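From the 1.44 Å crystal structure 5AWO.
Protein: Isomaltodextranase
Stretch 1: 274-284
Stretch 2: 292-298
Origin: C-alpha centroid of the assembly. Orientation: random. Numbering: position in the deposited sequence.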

# COMPACT_ATOMS: atom_id res chain seq x y z
N GLY A 274 11.60 10.63 14.68
CA GLY A 274 13.04 10.33 14.80
C GLY A 274 13.43 8.92 14.46
O GLY A 274 12.59 8.08 14.09
N TRP A 275 14.71 8.65 14.58
CA TRP A 275 15.28 7.36 14.21
C TRP A 275 14.71 6.19 15.01
O TRP A 275 14.47 5.13 14.42
N ASP A 276 14.47 6.34 16.30
CA ASP A 276 13.98 5.21 17.05
C ASP A 276 12.61 4.72 16.55
O ASP A 276 12.36 3.55 16.49
N ARG A 277 11.75 5.64 16.09
CA ARG A 277 10.47 5.24 15.53
C ARG A 277 10.62 4.72 14.09
O ARG A 277 9.85 3.82 13.69
N LEU A 278 11.60 5.20 13.35
CA LEU A 278 11.82 4.72 11.99
C LEU A 278 12.45 3.34 11.93
O LEU A 278 12.16 2.56 11.00
N SER A 279 13.34 3.03 12.87
CA SER A 279 14.22 1.87 12.78
C SER A 279 14.43 1.11 14.08
O SER A 279 15.03 0.04 14.05
N GLY A 280 13.95 1.65 15.19
CA GLY A 280 14.20 1.08 16.52
C GLY A 280 12.99 0.42 17.14
O GLY A 280 12.20 -0.25 16.47
N MET A 281 12.91 0.56 18.47
CA MET A 281 11.86 0.00 19.34
C MET A 281 12.02 -1.48 19.59
O MET A 281 12.31 -1.90 20.71
N ARG A 282 11.77 -2.27 18.56
CA ARG A 282 11.96 -3.73 18.59
C ARG A 282 11.98 -4.15 17.13
O ARG A 282 11.36 -3.50 16.29
N GLN A 283 12.66 -5.25 16.84
CA GLN A 283 12.76 -5.77 15.51
C GLN A 283 11.91 -7.01 15.31
O GLN A 283 11.67 -7.41 14.17
N ASN A 284 11.49 -7.64 16.41
CA ASN A 284 10.74 -8.88 16.30
C ASN A 284 9.31 -8.70 15.84
O ASN A 284 8.74 -7.61 16.01
N TRP A 292 4.98 -5.60 13.22
CA TRP A 292 6.31 -5.00 13.38
C TRP A 292 6.18 -3.55 13.85
O TRP A 292 5.26 -2.82 13.44
N ALA A 293 7.11 -3.10 14.69
CA ALA A 293 7.03 -1.76 15.26
C ALA A 293 7.57 -0.67 14.35
O ALA A 293 6.95 0.37 14.20
N ASN A 294 8.74 -0.90 13.76
CA ASN A 294 9.37 0.12 12.92
C ASN A 294 9.12 -0.20 11.45
O ASN A 294 8.92 -1.38 11.08
N PRO A 295 9.07 0.83 10.60
CA PRO A 295 8.72 0.60 9.19
C PRO A 295 9.79 -0.08 8.36
O PRO A 295 9.45 -0.74 7.37
N PHE A 296 11.07 -0.01 8.75
CA PHE A 296 12.03 -0.84 8.04
C PHE A 296 11.58 -2.29 8.10
O PHE A 296 11.54 -2.98 7.07
N CYS A 297 11.23 -2.77 9.29
CA CYS A 297 10.82 -4.16 9.45
C CYS A 297 9.41 -4.38 8.91
O CYS A 297 9.14 -5.44 8.32
N GLY A 298 8.49 -3.45 9.13
CA GLY A 298 7.13 -3.65 8.66
C GLY A 298 6.99 -3.65 7.14
O GLY A 298 6.24 -4.47 6.57

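What does A293, the residue most covered by the other stretch, meet there? Its CB points toward stretch 1 and lies between two long side chains. R282, with chi1 p and chi2 and chi3 t, brings its CG to 3.7 Å from A293 CB and lays one guanidinium face over A293 N. M281, with chi1 m, chi2 t and chi3 m, places its CE 3.8 Å from A293 CB.

How does N294 fit, right before its helix? Its CA-to-CB bond points toward stretch 1, and chi1 is p; CB sits 3.4 Å from L278 O. The amide is probably turned over in the model, so its polar partners remain open. Nearby, Q283, an m, m rotamer, starts away from stretch 2, but its end comes nearer: NE2 donates to S279 O at 3.0 Å, and OE1 lies 3.1 Å from C297 SG.

What fills the apolar side? The CA-to-CB bond of F296 (chi1 m) points toward stretch 1; its CE2 lies 3.9 Å from L278 CD2 and 4.2 Å from W275 CH2. L278, a t, p rotamer, also sets CD1 4.0 Å from P295 CG.

What joins the backbones? One water does: it donates to R282 O (2.8 Å) and N284 O (2.9 Å) and accepts from A293 N (2.9 Å), bridging the two stretches.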

# COMPACT_ATOMS: atom_id res chain seq x y z
CB TRP A 275 16.81 7.41 14.34
CG TRP A 275 17.43 6.17 13.74
CD1 TRP A 275 17.83 5.06 14.38
CD2 TRP A 275 17.63 5.93 12.35
NE1 TRP A 275 18.29 4.12 13.48
CE2 TRP A 275 18.19 4.65 12.22
CE3 TRP A 275 17.41 6.69 11.20
CZ2 TRP A 275 18.49 4.09 10.98
CZ3 TRP A 275 17.73 6.16 9.98
CH2 TRP A 275 18.28 4.87 9.88
CB ASP A 276 13.96 5.48 18.57
CG ASP A 276 13.74 4.21 19.38
OD1 ASP A 276 14.47 3.22 19.18
OD2 ASP A 276 12.78 4.17 20.17
CB ARG A 277 9.47 6.38 15.59
CG ARG A 277 8.95 6.57 17.02
CD ARG A 277 7.69 5.72 17.22
NE ARG A 277 7.48 5.47 18.61
CZ ARG A 277 6.45 4.87 19.12
NH1 ARG A 277 5.40 4.54 18.37
NH2 ARG A 277 6.42 4.65 20.42
CB LEU A 278 12.67 5.72 11.21
CG LEU A 278 12.67 5.55 9.68
CD1 LEU A 278 11.40 6.13 9.07
CD2 LEU A 278 13.91 6.18 9.05
CB SER A 279 15.56 2.38 12.22
OG SER A 279 16.45 1.33 11.85
CB MET A 281 10.45 0.31 18.83
CG MET A 281 10.14 1.79 18.79
SD MET A 281 8.62 2.18 17.89
CE MET A 281 9.13 1.77 16.24
CB ARG A 282 10.83 -4.47 19.31
CG ARG A 282 9.43 -4.19 18.80
CD ARG A 282 8.33 -5.09 19.35
NE ARG A 282 7.00 -4.63 18.93
CZ ARG A 282 6.28 -5.08 17.91
NH1 ARG A 282 6.66 -6.08 17.13
NH2 ARG A 282 5.14 -4.45 17.64
CB GLN A 283 14.21 -6.08 15.18
CG GLN A 283 15.20 -4.98 15.53
CD GLN A 283 14.93 -3.68 14.81
OE1 GLN A 283 14.69 -3.66 13.61
NE2 GLN A 283 14.97 -2.59 15.54
CB ASN A 284 10.72 -9.62 17.65
CG ASN A 284 9.99 -8.85 18.70
OD1 ASN A 284 10.50 -7.85 19.22
ND2 ASN A 284 8.76 -9.27 19.01
CB TRP A 292 7.09 -5.07 12.08
CG TRP A 292 7.53 -6.44 11.69
CD1 TRP A 292 8.64 -7.11 12.13
CD2 TRP A 292 6.88 -7.33 10.77
NE1 TRP A 292 8.72 -8.34 11.55
CE2 TRP A 292 7.65 -8.51 10.72
CE3 TRP A 292 5.72 -7.26 10.00
CZ2 TRP A 292 7.29 -9.59 9.91
CZ3 TRP A 292 5.36 -8.34 9.21
CH2 TRP A 292 6.13 -9.49 9.17
CB ALA A 293 7.73 -1.69 16.61
CB ASN A 294 10.87 0.27 13.23
CG ASN A 294 11.68 -0.96 12.90
OD1 ASN A 294 12.07 -1.75 13.81
ND2 ASN A 294 11.93 -1.18 11.66
CB PRO A 295 8.36 2.00 8.68
CG PRO A 295 9.13 2.93 9.60
CD PRO A 295 9.03 2.27 10.95
CB PHE A 296 13.44 -0.71 8.58
CG PHE A 296 14.23 0.42 8.00
CD1 PHE A 296 14.78 0.30 6.72
CD2 PHE A 296 14.48 1.58 8.70
CE1 PHE A 296 15.52 1.33 6.17
CE2 PHE A 296 15.22 2.60 8.17
CZ PHE A 296 15.76 2.48 6.89
CB CYS A 297 10.85 -4.58 10.91
SG CYS A 297 12.54 -4.70 11.58
O HOH W 1 9.29 -4.97 15.00